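Local structure of dihydropyrimidinase (Brevibacillus agri, 3SFW) at residues A[241-244]-A[245-249]; A[250-254]-A[255-259]. The protein catalyses the hydrolytic ring opening of dihydropyrimidines, as a zinc-dependent enzyme of the amidohydrolase family. All coordinates share one frame; numbering follows the deposited sequence.

Interaction 1: A[241-244]-A[245-249]; sequences SCAD and AVRRI. With ACT (acetate ion), chain C.
The guanidinium of Arg247 lies over the methyl of Ala243, one turn back along the helix, with CB of Ala243 3.7 Å from NH2 of Arg247 and set toward the rim of the flat group. The small methyl leaves room for the arginine to run along the first turn: its CG stands anti to its own carbonyl carbon (chi1 -66°) and the chain then runs extended to NE. An acetate ion, probably from the crystallisation liquor, takes a bond from NH2 of Arg247 in the model, but it is placed too close to NE of the same residue for the detail to be trusted.

Asp244 and Arg248 run side by side in the same direction and form an i to i+4 salt bridge. NE of Arg248 points at OD2 of Asp244 across 3.0 Å, nearly straight at 165°. Carboxylate and guanidinium are almost coplanar, only 7° apart. A water accepts from NH2 of Arg248 and donates to OD1 of Asp244, so both carboxylate oxygens are engaged and the two planes are held in line. Placed in the first turn, the acidic Asp244 would also suit the helix dipole.

Cys242 takes the N-cap position, and its O receives N of Val246 at 3.0 Å. Its SG rests 4.2 Å from CB of Ala245, a compact apolar touch suited to a buried helix start. This is the N-terminal end of helix 243-254, which follows strand 234-237 in a beta-alpha-beta unit; Ala243 and Val246 pack on helix 295-305, while Cys242 and Ala245 face helix 214-230.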
loop_
_atom_site.group_PDB
_atom_site.type_symbol
_atom_site.label_atom_id
_atom_site.label_comp_id
_atom_site.label_asym_id
_atom_site.label_seq_id
_atom_site.Cartn_x
_atom_site.Cartn_y
_atom_site.Cartn_z
ATOM N N SER A 241 5.772 11.569 -14.427
ATOM C CA SER A 241 4.614 12.019 -15.224
ATOM C C SER A 241 3.312 11.383 -14.798
ATOM O O SER A 241 2.232 11.758 -15.293
ATOM C CB SER A 241 4.842 11.727 -16.725
ATOM O OG SER A 241 4.744 10.329 -17.003
ATOM N N CYS A 242 3.388 10.335 -13.987
ATOM C CA CYS A 242 2.197 9.510 -13.771
ATOM C C CYS A 242 2.037 9.012 -12.362
ATOM O O CYS A 242 2.996 8.969 -11.562
ATOM C CB CYS A 242 2.153 8.322 -14.725
ATOM S SG CYS A 242 3.465 7.092 -14.481
ATOM N N ALA A 243 0.786 8.704 -12.029
ATOM C CA ALA A 243 0.440 8.260 -10.676
ATOM C C ALA A 243 1.174 6.992 -10.277
ATOM O O ALA A 243 1.609 6.873 -9.122
ATOM C CB ALA A 243 -1.117 8.056 -10.543
ATOM N N ASP A 244 1.428 6.097 -11.231
ATOM C CA ASP A 244 2.143 4.851 -10.925
ATOM C C ASP A 244 3.508 5.197 -10.294
ATOM O O ASP A 244 3.891 4.624 -9.274
ATOM C CB ASP A 244 2.344 4.075 -12.223
ATOM C CG ASP A 244 2.853 2.658 -12.002
ATOM O OD1 ASP A 244 2.445 1.785 -12.798
ATOM O OD2 ASP A 244 3.691 2.401 -11.100
ATOM N N ALA A 245 4.207 6.152 -10.898
ATOM C CA ALA A 245 5.517 6.562 -10.396
ATOM C C ALA A 245 5.402 7.338 -9.086
ATOM O O ALA A 245 6.206 7.112 -8.143
ATOM C CB ALA A 245 6.265 7.358 -11.429
ATOM N N VAL A 246 4.419 8.232 -9.005
ATOM C CA VAL A 246 4.207 8.968 -7.744
ATOM C C VAL A 246 4.006 8.013 -6.565
ATOM O O VAL A 246 4.630 8.163 -5.518
ATOM C CB VAL A 246 2.980 9.901 -7.838
ATOM C CG1 VAL A 246 2.662 10.473 -6.447
ATOM C CG2 VAL A 246 3.241 11.080 -8.849
ATOM N N ARG A 247 3.166 6.995 -6.752
ATOM C CA ARG A 247 2.898 6.032 -5.661
ATOM C C ARG A 247 4.183 5.359 -5.165
ATOM O O ARG A 247 4.343 5.126 -3.977
ATOM C CB ARG A 247 1.914 4.922 -6.147
ATOM C CG ARG A 247 0.550 5.493 -6.440
ATOM C CD ARG A 247 -0.283 4.538 -7.316
ATOM N NE ARG A 247 -1.486 5.209 -7.786
ATOM C CZ ARG A 247 -2.229 4.771 -8.800
ATOM N NH1 ARG A 247 -1.870 3.666 -9.442
ATOM N NH2 ARG A 247 -3.311 5.437 -9.180
ATOM N N ARG A 248 5.060 4.985 -6.093
ATOM C CA ARG A 248 6.308 4.303 -5.751
ATOM C C ARG A 248 7.266 5.234 -4.992
ATOM O O ARG A 248 7.918 4.827 -4.007
ATOM C CB ARG A 248 6.983 3.762 -6.994
ATOM C CG ARG A 248 6.280 2.494 -7.563
ATOM C CD ARG A 248 6.699 2.301 -8.947
ATOM N NE ARG A 248 5.975 1.207 -9.642
ATOM C CZ ARG A 248 6.359 -0.077 -9.671
ATOM N NH1 ARG A 248 7.351 -0.528 -8.898
ATOM N NH2 ARG A 248 5.804 -0.891 -10.561
ATOM N N ILE A 249 7.308 6.484 -5.415
ATOM C CA ILE A 249 8.169 7.488 -4.753
ATOM C C ILE A 249 7.616 7.746 -3.359
ATOM O O ILE A 249 8.368 7.778 -2.369
ATOM C CB ILE A 249 8.265 8.791 -5.574
ATOM C CG1 ILE A 249 9.138 8.532 -6.807
ATOM C CG2 ILE A 249 8.946 9.942 -4.754
ATOM C CD1 ILE A 249 8.989 9.621 -7.918
HETATM C C ACT C . -3.303 8.284 -6.771
HETATM O O ACT C . -4.089 7.938 -7.686
HETATM O OXT ACT C . -3.668 9.166 -5.898
HETATM C CH3 ACT C . -1.988 7.683 -6.757
HETATM O O HOH W 1 4.450 -0.299 -12.968
#

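Interaction 2: A[250-254]-A[255-259]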
loop_
_atom_site.group_PDB
_atom_site.type_symbol
_atom_site.label_atom_id
_atom_site.label_comp_id
_atom_site.label_asym_id
_atom_site.label_seq_id
_atom_site.Cartn_x
_atom_site.Cartn_y
_atom_site.Cartn_z
ATOM N N ALA A 250 6.284 7.872 -3.262
ATOM C CA ALA A 250 5.683 8.071 -1.911
ATOM C C ALA A 250 5.945 6.909 -0.963
ATOM O O ALA A 250 6.271 7.143 0.227
ATOM C CB ALA A 250 4.172 8.365 -2.010
ATOM N N GLU A 251 5.829 5.677 -1.457
ATOM C CA GLU A 251 6.152 4.493 -0.611
ATOM C C GLU A 251 7.610 4.490 -0.180
ATOM O O GLU A 251 7.910 4.194 0.993
ATOM C CB GLU A 251 5.972 3.165 -1.364
ATOM C CG GLU A 251 4.695 2.889 -2.012
ATOM C CD GLU A 251 4.843 1.696 -2.986
ATOM O OE1 GLU A 251 5.758 0.820 -2.733
ATOM O OE2 GLU A 251 4.066 1.673 -3.992
ATOM N N ALA A 252 8.529 4.793 -1.121
ATOM C CA ALA A 252 9.963 4.844 -0.792
ATOM C C ALA A 252 10.232 5.906 0.293
ATOM O O ALA A 252 10.953 5.648 1.263
ATOM C CB ALA A 252 10.797 5.176 -2.043
ATOM N N ARG A 253 9.583 7.064 0.189
ATOM C CA ARG A 253 9.880 8.129 1.145
ATOM C C ARG A 253 9.303 7.773 2.540
ATOM O O ARG A 253 9.889 8.133 3.554
ATOM C CB ARG A 253 9.332 9.462 0.623
ATOM C CG ARG A 253 10.172 9.967 -0.595
ATOM C CD ARG A 253 9.614 11.269 -1.186
ATOM N NE ARG A 253 9.573 12.345 -0.185
ATOM C CZ ARG A 253 10.555 13.217 0.075
ATOM N NH1 ARG A 253 11.756 13.123 -0.509
ATOM N NH2 ARG A 253 10.348 14.172 0.970
ATOM N N GLU A 254 8.189 7.045 2.576
ATOM C CA GLU A 254 7.646 6.640 3.886
ATOM C C GLU A 254 8.583 5.667 4.580
ATOM O O GLU A 254 8.626 5.598 5.795
ATOM C CB GLU A 254 6.210 6.059 3.747
ATOM C CG GLU A 254 5.533 5.817 5.072
ATOM C CD GLU A 254 5.882 4.493 5.735
ATOM O OE1 GLU A 254 6.302 3.530 5.034
ATOM O OE2 GLU A 254 5.781 4.425 6.990
ATOM N N LYS A 255 9.379 4.929 3.804
ATOM C CA LYS A 255 10.413 4.063 4.406
ATOM C C LYS A 255 11.650 4.818 4.849
ATOM O O LYS A 255 12.551 4.246 5.482
ATOM C CB LYS A 255 10.800 2.937 3.437
ATOM C CG LYS A 255 9.696 1.923 3.216
ATOM C CD LYS A 255 10.115 0.998 2.070
ATOM C CE LYS A 255 8.943 0.157 1.554
ATOM N NZ LYS A 255 9.378 -0.642 0.337
ATOM N N GLY A 256 11.681 6.116 4.560
ATOM C CA GLY A 256 12.784 6.992 4.964
ATOM C C GLY A 256 13.950 6.919 3.983
ATOM O O GLY A 256 15.050 7.474 4.250
ATOM N N TRP A 257 13.702 6.348 2.798
ATOM C CA TRP A 257 14.758 6.368 1.805
ATOM C C TRP A 257 14.936 7.752 1.205
ATOM O O TRP A 257 14.011 8.585 1.212
ATOM C CB TRP A 257 14.539 5.330 0.727
ATOM C CG TRP A 257 14.432 3.935 1.322
ATOM C CD1 TRP A 257 14.889 3.529 2.548
ATOM C CD2 TRP A 257 13.839 2.801 0.720
ATOM N NE1 TRP A 257 14.650 2.185 2.727
ATOM C CE2 TRP A 257 14.034 1.705 1.603
ATOM C CE3 TRP A 257 13.305 2.551 -0.550
ATOM C CZ2 TRP A 257 13.624 0.413 1.293
ATOM C CZ3 TRP A 257 12.922 1.262 -0.865
ATOM C CH2 TRP A 257 13.074 0.205 0.053
ATOM N N ASN A 258 16.156 8.020 0.733
ATOM C CA ASN A 258 16.489 9.363 0.223
ATOM C C ASN A 258 16.206 9.448 -1.279
ATOM O O ASN A 258 17.100 9.326 -2.124
ATOM C CB ASN A 258 17.938 9.693 0.604
ATOM C CG ASN A 258 18.105 9.721 2.135
ATOM O OD1 ASN A 258 17.232 10.262 2.827
ATOM N ND2 ASN A 258 19.020 8.924 2.649
ATOM N N VAL A 259 14.902 9.479 -1.570
ATOM C CA VAL A 259 14.390 9.460 -2.927
ATOM C C VAL A 259 13.609 10.755 -3.114
ATOM O O VAL A 259 12.687 11.065 -2.328
ATOM C CB VAL A 259 13.451 8.252 -3.148
ATOM C CG1 VAL A 259 12.741 8.350 -4.556
ATOM C CG2 VAL A 259 14.272 6.926 -2.998
#
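The carbonyl oxygen of Ala252 is gripped by two backbone N-H groups as helix 243-254 ends: N of Trp257 at 3.2 Å, tilted from the carbonyl plane, and, weakly, N of Lys255 at 3.1 Å. Lys255 N also donates to O of Glu251, so this one N-H is shared between two carbonyls. The bond from Trp257, together with one from N of Gly256 to O of Arg253 at 2.9 Å, makes a Schellman motif. Gly256 has positive phi (83°), a backbone state that glycine adopts with little strain because it has no CB.

Beneath the turn, CB of Ala252 meets CE3 of Trp257 at 3.9 Å and CG2 of Val259 at 4.0 Å. A methyl is small enough to let both the indole and the beta-branched strand residue close against the helix, and Ile225 of helix 214-230 packs against all three. CB of Lys255 sits over one face of the indole, offset toward its rim.

The side chain of Arg253 sets out away from 255-259, but a bend at chi3 (59°) brings its guanidinium back to Val259. There NH1 donates to O of Val259 at 2.9 Å, nearly straight (167°), with the oxygen at the edge of the guanidinium and in its plane. A leucine in place of Arg253 would probably leave the Val259 carbonyl without this donor and the link from helix to strand reduced to apolar packing.

Within the two segments the turn is thus held chiefly by backbone bonds. Its carbonyls also accept from Asn306 and Lys305 of the second subunit, making the helix end part of the subunit interface, whereas the arginine adds a charged donor that ties that end to the start of strand 258-263.

How the interactions relate
Interactions 1 and 2 are the opening and the closing of one helix, 243-254, their centres 12 Å apart. They meet where CG2 of Ile249 packs on CG1 of Val259 at 4.1 Å, so the middle of the helix already leans on the strand that follows it. Interaction 1 can be placed against the active site: the helix begins shortly after His239, a zinc ligand, and the side chain of Ala245 is about 13 Å from a zinc ion. Both ends also reach the second subunit in a reciprocal way, Val246 and Arg247 packing on Glu254 of that subunit while Glu254 packs on its Arg247.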